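Local coordinates for pirin-like protein YhaK (PDB 2VEC) that is a monomeric cytoplasmic bicupin of the pirin family that lacks quercetin 2,3-dioxygenase activity and is thought to be redox-sensitive through a reactive cysteine, at residues Arg203-Thr217 and Asn238-Ile252. Residues are numbered along the deposited sequence; the frame is centred on the assembly and turned at random. Where two conformers were deposited one is given.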
ATOM      1  N   ARG A 203      -8.987 -13.448  -0.344  1.00 26.33           N
ATOM      2  CA  ARG A 203      -9.214 -12.211  -1.115  1.00 25.06           C
ATOM      3  C   ARG A 203      -7.842 -11.594  -1.402  1.00 24.97           C
ATOM      4  O   ARG A 203      -6.967 -11.580  -0.540  1.00 25.25           O
ATOM      5  CB  ARG A 203     -10.091 -11.251  -0.298  1.00 24.85           C
ATOM      6  CG  ARG A 203     -10.641 -10.036  -1.116  1.00 26.95           C
ATOM      7  CD  ARG A 203     -11.492  -9.037  -0.249  1.00 24.20           C
ATOM      8  NE  ARG A 203     -12.634  -9.760   0.329  1.00 26.13           N
ATOM      9  CZ  ARG A 203     -13.784 -10.063  -0.251  1.00 28.39           C
ATOM     10  NH1 ARG A 203     -14.072  -9.662  -1.485  1.00 30.77           N
ATOM     11  NH2 ARG A 203     -14.682 -10.762   0.442  1.00 30.14           N
ATOM     12  N   ALA A 204      -7.651 -11.080  -2.611  1.00 25.03           N
ATOM     13  CA  ALA A 204      -6.429 -10.321  -2.902  1.00 23.98           C
ATOM     14  C   ALA A 204      -6.827  -9.017  -3.543  1.00 23.42           C
ATOM     15  O   ALA A 204      -7.883  -8.937  -4.243  1.00 23.67           O
ATOM     16  CB  ALA A 204      -5.579 -11.080  -3.847  1.00 25.66           C
ATOM     17  N   TYR A 205      -6.000  -8.005  -3.343  1.00 22.27           N
ATOM     18  CA  TYR A 205      -6.200  -6.773  -4.069  1.00 21.91           C
ATOM     19  C   TYR A 205      -4.895  -6.493  -4.802  1.00 23.48           C
ATOM     20  O   TYR A 205      -3.787  -6.543  -4.205  1.00 23.06           O
ATOM     21  CB  TYR A 205      -6.508  -5.631  -3.095  1.00 22.72           C
ATOM     22  CG  TYR A 205      -6.701  -4.296  -3.786  1.00 21.86           C
ATOM     23  CD1 TYR A 205      -7.919  -3.989  -4.345  1.00 21.59           C
ATOM     24  CD2 TYR A 205      -5.675  -3.348  -3.827  1.00 20.31           C
ATOM     25  CE1 TYR A 205      -8.129  -2.757  -5.019  1.00 23.91           C
ATOM     26  CE2 TYR A 205      -5.888  -2.098  -4.442  1.00 23.47           C
ATOM     27  CZ  TYR A 205      -7.112  -1.842  -5.054  1.00 22.05           C
ATOM     28  OH  TYR A 205      -7.339  -0.657  -5.703  1.00 25.18           O
ATOM     29  N   LEU A 206      -5.014  -6.139  -6.091  1.00 22.51           N
ATOM     30  CA  LEU A 206      -3.863  -5.742  -6.912  1.00 21.69           C
ATOM     31  C   LEU A 206      -3.930  -4.245  -7.174  1.00 20.10           C
ATOM     32  O   LEU A 206      -5.005  -3.747  -7.505  1.00 22.41           O
ATOM     33  CB  LEU A 206      -3.941  -6.441  -8.277  1.00 21.50           C
ATOM     34  CG  LEU A 206      -4.215  -7.951  -8.224  1.00 25.91           C
ATOM     35  CD1 LEU A 206      -4.113  -8.500  -9.643  1.00 29.57           C
ATOM     36  CD2 LEU A 206      -3.187  -8.657  -7.340  1.00 27.51           C
ATOM     37  N   GLN A 207      -2.782  -3.543  -7.129  1.00 20.72           N
ATOM     38  CA  GLN A 207      -2.753  -2.108  -7.393  1.00 19.86           C
ATOM     39  C   GLN A 207      -1.598  -1.779  -8.314  1.00 21.66           C
ATOM     40  O   GLN A 207      -0.464  -2.166  -8.043  1.00 23.30           O
ATOM     41  CB  GLN A 207      -2.659  -1.286  -6.079  1.00 21.15           C
ATOM     42  CG  GLN A 207      -2.585   0.244  -6.328  1.00 21.63           C
ATOM     43  CD  GLN A 207      -3.874   0.753  -6.984  1.00 24.05           C
ATOM     44  OE1 GLN A 207      -4.964   0.331  -6.592  1.00 23.30           O
ATOM     45  NE2 GLN A 207      -3.760   1.633  -7.964  1.00 23.68           N
ATOM     46  N   SER A 208      -1.879  -1.064  -9.401  1.00 21.35           N
ATOM     47  CA  SER A 208      -0.816  -0.513 -10.211  1.00 22.51           C
ATOM     48  C   SER A 208      -0.324   0.778  -9.529  1.00 23.89           C
ATOM     49  O   SER A 208      -1.139   1.726  -9.324  1.00 22.51           O
ATOM     50  CB  SER A 208      -1.346  -0.218 -11.621  1.00 23.19           C
ATOM     51  OG  SER A 208      -0.482   0.739 -12.277  1.00 24.26           O
ATOM     52  N   ILE A 209       0.967   0.822  -9.175  1.00 22.04           N
ATOM     53  CA  ILE A 209       1.567   2.085  -8.735  1.00 24.52           C
ATOM     54  C   ILE A 209       2.003   2.851  -9.988  1.00 26.10           C
ATOM     55  O   ILE A 209       1.673   4.049 -10.167  1.00 25.91           O
ATOM     56  CB  ILE A 209       2.751   1.865  -7.779  1.00 23.85           C
ATOM     57  CG1 ILE A 209       2.266   1.224  -6.444  1.00 25.59           C
ATOM     58  CG2 ILE A 209       3.469   3.212  -7.472  1.00 26.09           C
ATOM     59  CD1 ILE A 209       3.490   0.664  -5.598  1.00 25.19           C
ATOM     60  N   HIS A 210       2.756   2.146 -10.837  1.00 27.45           N
ATOM     61  CA  HIS A 210       2.963   2.628 -12.192  0.50 29.25           C
ATOM     62  C   HIS A 210       3.188   1.483 -13.151  1.00 29.53           C
ATOM     63  O   HIS A 210       3.658   0.407 -12.816  1.00 29.45           O
ATOM     64  CB  HIS A 210       4.027   3.714 -12.306  0.50 30.57           C
ATOM     65  CG  HIS A 210       5.432   3.218 -12.178  0.50 31.74           C
ATOM     66  ND1 HIS A 210       6.113   2.629 -13.222  0.50 35.66           N
ATOM     67  CD2 HIS A 210       6.293   3.256 -11.139  0.50 32.63           C
ATOM     68  CE1 HIS A 210       7.335   2.318 -12.828  0.50 34.41           C
ATOM     69  NE2 HIS A 210       7.474   2.699 -11.573  0.50 35.29           N
ATOM     70  N   GLY A 211       2.639   1.693 -14.341  1.00 30.92           N
ATOM     71  CA  GLY A 211       2.633   0.667 -15.395  1.00 31.63           C
ATOM     72  C   GLY A 211       1.421  -0.252 -15.399  1.00 30.98           C
ATOM     73  O   GLY A 211       0.535  -0.186 -14.540  1.00 30.20           O
ATOM     74  N   LYS A 212       1.372  -1.105 -16.411  1.00 30.89           N
ATOM     75  CA  LYS A 212       0.215  -1.959 -16.636  1.00 31.30           C
ATOM     76  C   LYS A 212       0.658  -3.417 -16.512  1.00 31.47           C
ATOM     77  O   LYS A 212       1.834  -3.734 -16.706  1.00 32.23           O
ATOM     78  CB  LYS A 212      -0.392  -1.672 -18.004  1.00 32.44           C
ATOM     79  CG  LYS A 212       0.574  -1.743 -19.128  1.00 36.88           C
ATOM     80  CD  LYS A 212      -0.093  -1.333 -20.468  1.00 39.09           C
ATOM     81  CE  LYS A 212       0.960  -0.953 -21.496  1.00 44.22           C
ATOM     82  NZ  LYS A 212       0.369  -1.049 -22.883  1.00 47.56           N
ATOM     83  N   PHE A 213      -0.275  -4.295 -16.153  1.00 30.44           N
ATOM     84  CA  PHE A 213       0.066  -5.686 -15.897  1.00 29.30           C
ATOM     85  C   PHE A 213      -1.190  -6.519 -15.913  1.00 29.95           C
ATOM     86  O   PHE A 213      -2.295  -5.977 -15.899  1.00 29.55           O
ATOM     87  CB  PHE A 213       0.835  -5.858 -14.573  1.00 27.70           C
ATOM     88  CG  PHE A 213       0.056  -5.566 -13.300  1.00 26.28           C
ATOM     89  CD1 PHE A 213      -0.324  -4.260 -12.957  1.00 25.98           C
ATOM     90  CD2 PHE A 213      -0.220  -6.593 -12.385  1.00 26.72           C
ATOM     91  CE1 PHE A 213      -1.005  -3.984 -11.711  1.00 26.32           C
ATOM     92  CE2 PHE A 213      -0.901  -6.332 -11.163  1.00 27.07           C
ATOM     93  CZ  PHE A 213      -1.279  -5.014 -10.818  1.00 26.61           C
ATOM     94  N   HIS A 214      -1.020  -7.833 -15.965  1.00 29.89           N
ATOM     95  CA  HIS A 214      -2.170  -8.694 -15.822  1.00 29.67           C
ATOM     96  C   HIS A 214      -1.918  -9.802 -14.838  1.00 29.51           C
ATOM     97  O   HIS A 214      -0.781 -10.077 -14.472  1.00 29.60           O
ATOM     98  CB  HIS A 214      -2.649  -9.236 -17.174  1.00 30.61           C
ATOM     99  CG  HIS A 214      -1.589  -9.946 -17.971  1.00 33.84           C
ATOM    100  ND1 HIS A 214      -0.601  -9.278 -18.668  1.00 34.74           N
ATOM    101  CD2 HIS A 214      -1.382 -11.269 -18.198  1.00 35.36           C
ATOM    102  CE1 HIS A 214       0.172 -10.160 -19.283  1.00 36.83           C
ATOM    103  NE2 HIS A 214      -0.299 -11.373 -19.041  1.00 36.55           N
ATOM    104  N   ALA A 215      -2.999 -10.392 -14.351  1.00 29.61           N
ATOM    105  CA  ALA A 215      -2.884 -11.479 -13.405  1.00 30.42           C
ATOM    106  C   ALA A 215      -3.417 -12.748 -14.050  1.00 32.25           C
ATOM    107  O   ALA A 215      -4.423 -12.711 -14.766  1.00 31.96           O
ATOM    108  CB  ALA A 215      -3.641 -11.164 -12.163  1.00 28.23           C
ATOM    109  N   LEU A 216      -2.713 -13.853 -13.804  1.00 34.53           N
ATOM    110  CA  LEU A 216      -3.140 -15.196 -14.178  1.00 37.18           C
ATOM    111  C   LEU A 216      -3.376 -16.050 -12.938  1.00 37.73           C
ATOM    112  O   LEU A 216      -2.681 -15.915 -11.922  1.00 36.26           O
ATOM    113  CB  LEU A 216      -2.067 -15.902 -15.019  1.00 39.94           C
ATOM    114  CG  LEU A 216      -1.199 -15.104 -15.999  1.00 41.80           C
ATOM    115  CD1 LEU A 216       0.012 -15.934 -16.410  1.00 47.39           C
ATOM    116  CD2 LEU A 216      -2.069 -14.865 -17.214  1.00 45.17           C
ATOM    117  N   THR A 217      -4.358 -16.936 -13.041  1.00 39.95           N
ATOM    118  CA  THR A 217      -4.606 -17.994 -12.060  1.00 42.54           C
ATOM    119  C   THR A 217      -4.832 -19.254 -12.879  1.00 45.89           C
ATOM    120  O   THR A 217      -5.455 -19.195 -13.939  1.00 46.43           O
ATOM    121  CB  THR A 217      -5.835 -17.708 -11.176  1.00 41.05           C
ATOM    122  OG1 THR A 217      -6.992 -17.490 -11.997  1.00 43.59           O
ATOM    123  CG2 THR A 217      -5.610 -16.465 -10.374  1.00 40.81           C
ATOM    124  N   ASN A 238      -3.316 -19.073  -5.669  1.00 41.49           N
ATOM    125  CA  ASN A 238      -2.052 -18.735  -6.338  1.00 40.87           C
ATOM    126  C   ASN A 238      -2.334 -17.752  -7.427  1.00 38.67           C
ATOM    127  O   ASN A 238      -3.279 -17.936  -8.203  1.00 38.04           O
ATOM    128  CB  ASN A 238      -1.396 -19.957  -7.010  1.00 43.94           C
ATOM    129  CG  ASN A 238      -0.766 -20.905  -6.030  1.00 48.74           C
ATOM    130  OD1 ASN A 238       0.363 -20.689  -5.562  1.00 52.53           O
ATOM    131  ND2 ASN A 238      -1.462 -22.008  -5.753  1.00 51.59           N
ATOM    132  N   ILE A 239      -1.497 -16.721  -7.511  1.00 35.63           N
ATOM    133  CA  ILE A 239      -1.675 -15.676  -8.514  1.00 34.89           C
ATOM    134  C   ILE A 239      -0.311 -15.329  -9.121  1.00 34.64           C
ATOM    135  O   ILE A 239       0.683 -15.168  -8.397  1.00 34.91           O
ATOM    136  CB  ILE A 239      -2.283 -14.371  -7.921  1.00 32.18           C
ATOM    137  CG1 ILE A 239      -3.703 -14.596  -7.339  1.00 33.59           C
ATOM    138  CG2 ILE A 239      -2.406 -13.337  -9.022  1.00 32.97           C
ATOM    139  CD1 ILE A 239      -4.271 -13.341  -6.627  1.00 30.52           C
ATOM    140  N   THR A 240      -0.269 -15.257 -10.445  1.00 34.87           N
ATOM    141  CA  THR A 240       0.937 -14.872 -11.159  1.00 35.17           C
ATOM    142  C   THR A 240       0.663 -13.535 -11.790  1.00 33.84           C
ATOM    143  O   THR A 240      -0.386 -13.369 -12.425  1.00 33.14           O
ATOM    144  CB  THR A 240       1.291 -15.864 -12.275  1.00 38.09           C
ATOM    145  OG1 THR A 240       1.620 -17.115 -11.690  1.00 37.67           O
ATOM    146  CG2 THR A 240       2.495 -15.371 -13.068  1.00 38.08           C
ATOM    147  N   LEU A 241       1.603 -12.606 -11.612  1.00 32.52           N
ATOM    148  CA  LEU A 241       1.503 -11.272 -12.174  1.00 32.63           C
ATOM    149  C   LEU A 241       2.507 -11.124 -13.278  1.00 33.60           C
ATOM    150  O   LEU A 241       3.682 -11.495 -13.112  1.00 35.10           O
ATOM    151  CB  LEU A 241       1.838 -10.214 -11.118  1.00 31.59           C
ATOM    152  CG  LEU A 241       0.931 -10.170  -9.869  1.00 31.14           C
ATOM    153  CD1 LEU A 241       1.342  -8.978  -9.039  1.00 29.04           C
ATOM    154  CD2 LEU A 241      -0.555 -10.128 -10.265  1.00 27.07           C
ATOM    155  N   VAL A 242       2.080 -10.518 -14.383  1.00 33.57           N
ATOM    156  CA  VAL A 242       2.974 -10.396 -15.553  1.00 34.82           C
ATOM    157  C   VAL A 242       2.977  -8.938 -16.013  1.00 34.95           C
ATOM    158  O   VAL A 242       1.896  -8.359 -16.266  1.00 34.12           O
ATOM    159  CB  VAL A 242       2.509 -11.289 -16.741  1.00 36.52           C
ATOM    160  CG1 VAL A 242       3.483 -11.167 -17.933  1.00 37.68           C
ATOM    161  CG2 VAL A 242       2.360 -12.757 -16.311  1.00 38.97           C
ATOM    162  N   ALA A 243       4.165  -8.351 -16.131  1.00 35.19           N
ATOM    163  CA  ALA A 243       4.257  -6.943 -16.502  1.00 34.06           C
ATOM    164  C   ALA A 243       4.047  -6.728 -17.991  1.00 35.92           C
ATOM    165  O   ALA A 243       4.609  -7.443 -18.810  1.00 37.69           O
ATOM    166  CB  ALA A 243       5.591  -6.334 -16.048  1.00 33.89           C
ATOM    167  N   ASP A 244       3.210  -5.742 -18.318  1.00 35.52           N
ATOM    168  CA  ASP A 244       2.986  -5.356 -19.693  1.00 37.33           C
ATOM    169  C   ASP A 244       3.681  -4.074 -20.060  1.00 37.85           C
ATOM    170  O   ASP A 244       3.609  -3.642 -21.214  1.00 39.33           O
ATOM    171  CB  ASP A 244       1.501  -5.219 -19.947  1.00 36.95           C
ATOM    172  CG  ASP A 244       0.804  -6.528 -19.849  1.00 39.10           C
ATOM    173  OD1 ASP A 244       1.264  -7.477 -20.510  1.00 41.15           O
ATOM    174  OD2 ASP A 244      -0.161  -6.616 -19.074  1.00 38.53           O
ATOM    175  N   SER A 245       4.357  -3.480 -19.073  1.00 36.23           N
ATOM    176  CA  SER A 245       5.311  -2.389 -19.261  1.00 37.54           C
ATOM    177  C   SER A 245       6.177  -2.395 -18.002  1.00 36.93           C
ATOM    178  O   SER A 245       5.911  -3.192 -17.096  1.00 36.72           O
ATOM    179  CB  SER A 245       4.590  -1.049 -19.384  1.00 37.36           C
ATOM    180  OG  SER A 245       3.840  -0.740 -18.207  1.00 36.56           O
ATOM    181  N   PRO A 246       7.189  -1.506 -17.907  1.00 38.16           N
ATOM    182  CA  PRO A 246       7.887  -1.423 -16.607  1.00 37.08           C
ATOM    183  C   PRO A 246       6.880  -1.159 -15.493  1.00 35.29           C
ATOM    184  O   PRO A 246       5.997  -0.329 -15.670  1.00 34.95           O
ATOM    185  CB  PRO A 246       8.840  -0.242 -16.795  1.00 39.02           C
ATOM    186  CG  PRO A 246       9.100  -0.203 -18.303  1.00 41.03           C
ATOM    187  CD  PRO A 246       7.768  -0.593 -18.921  1.00 39.77           C
ATOM    188  N   LEU A 247       6.976  -1.878 -14.374  1.00 33.16           N
ATOM    189  CA  LEU A 247       5.862  -1.949 -13.441  1.00 30.57           C
ATOM    190  C   LEU A 247       6.310  -1.730 -11.992  1.00 30.58           C
ATOM    191  O   LEU A 247       7.362  -2.224 -11.591  1.00 31.26           O
ATOM    192  CB  LEU A 247       5.241  -3.341 -13.547  1.00 30.37           C
ATOM    193  CG  LEU A 247       4.127  -3.703 -12.572  1.00 27.49           C
ATOM    194  CD1 LEU A 247       2.857  -2.963 -12.974  1.00 28.03           C
ATOM    195  CD2 LEU A 247       3.938  -5.221 -12.525  1.00 27.76           C
ATOM    196  N   ARG A 248       5.518  -0.984 -11.217  1.00 28.71           N
ATOM    197  CA  ARG A 248       5.580  -1.090  -9.765  1.00 27.39           C
ATOM    198  C   ARG A 248       4.143  -1.356  -9.351  1.00 25.50           C
ATOM    199  O   ARG A 248       3.217  -0.677  -9.849  1.00 25.36           O
ATOM    200  CB  ARG A 248       6.097   0.169  -9.108  1.00 28.28           C
ATOM    201  CG  ARG A 248       7.622   0.313  -9.181  1.00 33.75           C
ATOM    202  CD  ARG A 248       8.058   1.515  -8.368  1.00 36.44           C
ATOM    203  NE  ARG A 248       7.762   1.416  -6.937  1.00 36.66           N
ATOM    204  CZ  ARG A 248       8.151   2.350  -6.073  1.00 35.23           C
ATOM    205  NH1 ARG A 248       8.851   3.403  -6.544  1.00 31.01           N
ATOM    206  NH2 ARG A 248       7.859   2.234  -4.787  1.00 33.86           N
ATOM    207  N   ALA A 249       3.947  -2.336  -8.469  1.00 24.33           N
ATOM    208  CA  ALA A 249       2.610  -2.708  -8.062  1.00 23.51           C
ATOM    209  C   ALA A 249       2.591  -3.194  -6.620  1.00 22.39           C
ATOM    210  O   ALA A 249       3.650  -3.498  -6.036  1.00 23.11           O
ATOM    211  CB  ALA A 249       2.084  -3.833  -8.989  1.00 23.33           C
ATOM    212  N   LEU A 250       1.392  -3.363  -6.089  1.00 22.38           N
ATOM    213  CA  LEU A 250       1.226  -3.999  -4.790  1.00 23.04           C
ATOM    214  C   LEU A 250       0.299  -5.182  -4.979  1.00 23.54           C
ATOM    215  O   LEU A 250      -0.612  -5.135  -5.831  1.00 23.81           O
ATOM    216  CB  LEU A 250       0.505  -3.047  -3.821  1.00 22.47           C
ATOM    217  CG  LEU A 250       1.221  -1.756  -3.425  1.00 22.32           C
ATOM    218  CD1 LEU A 250       0.345  -0.906  -2.474  1.00 22.93           C
ATOM    219  CD2 LEU A 250       2.610  -2.005  -2.805  1.00 22.59           C
ATOM    220  N   LEU A 251       0.521  -6.234  -4.190  1.00 23.17           N
ATOM    221  CA  LEU A 251      -0.465  -7.294  -4.091  1.00 23.19           C
ATOM    222  C   LEU A 251      -0.724  -7.412  -2.604  1.00 23.19           C
ATOM    223  O   LEU A 251       0.230  -7.580  -1.795  1.00 21.48           O
ATOM    224  CB  LEU A 251       0.039  -8.635  -4.636  1.00 25.78           C
ATOM    225  CG  LEU A 251      -1.028  -9.769  -4.641  1.00 27.53           C
ATOM    226  CD1 LEU A 251      -0.776 -10.777  -5.766  1.00 32.43           C
ATOM    227  CD2 LEU A 251      -0.986 -10.511  -3.278  1.00 28.78           C
ATOM    228  N   ILE A 252      -2.000  -7.281  -2.242  1.00 21.37           N
ATOM    229  CA  ILE A 252      -2.390  -7.367  -0.823  1.00 22.54           C
ATOM    230  C   ILE A 252      -3.188  -8.628  -0.608  1.00 23.04           C
ATOM    231  O   ILE A 252      -4.194  -8.847  -1.286  1.00 23.26           O
ATOM    232  CB  ILE A 252      -3.244  -6.168  -0.379  1.00 22.71           C
ATOM    233  CG1 ILE A 252      -2.781  -4.889  -1.091  1.00 22.76           C
ATOM    234  CG2 ILE A 252      -3.254  -6.093   1.174  1.00 22.41           C
ATOM    235  CD1 ILE A 252      -3.521  -3.539  -0.675  1.00 23.64           C
TER
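F213 lies between the two layers of the C-terminal cupin domain and meets both strands of 238-252. The A249 methyl sits over one ring face, CB 4.0 Å from CZ, while L241 CD2 comes in the ring plane at the edge, 3.9 Å from CE2. L247, with CG trans to its backbone N (chi1 175°), crosses F213 at about a right angle and brings CD1 to 3.4 Å from F213 CD1. L206 extends this packed interior: its CD2 lies 3.6 Å from L251 CD1, and its CD1 slides past L241.

The backbones pair antiparallel in two blocks, Y205-H210 with R248-I252 and F213-L216 with T240-A243. A classic beta bulge interrupts the first: I209 N and H210 N both donate to R248 O from the same face of its carbonyl plane. Between the blocks, S245 OG accepts from K212 N at 3.1 Å.

The outer side of 213-217 is the solvent side: H214, L216, T240 and V242 are partly exposed there. On it H214 ND1 donates to the syn lone pair of D244 OD2 (2.7 Å, 169° at the hydrogen), the acceptor only 4° out of the ring plane. With V242 CB over one imidazole face, 3.9 Å from the centroid, the ring is held at both edge and face. H210 and R248 are likewise partly exposed, and R248 NE hydrogen-bonds H186 NE2.

Strand 203-208 is flanked by 247-254 and 230-234, and 213-217 by 238-243 and 220-225, so the contact joins neighbouring strands in each of the two facing cupin sheets.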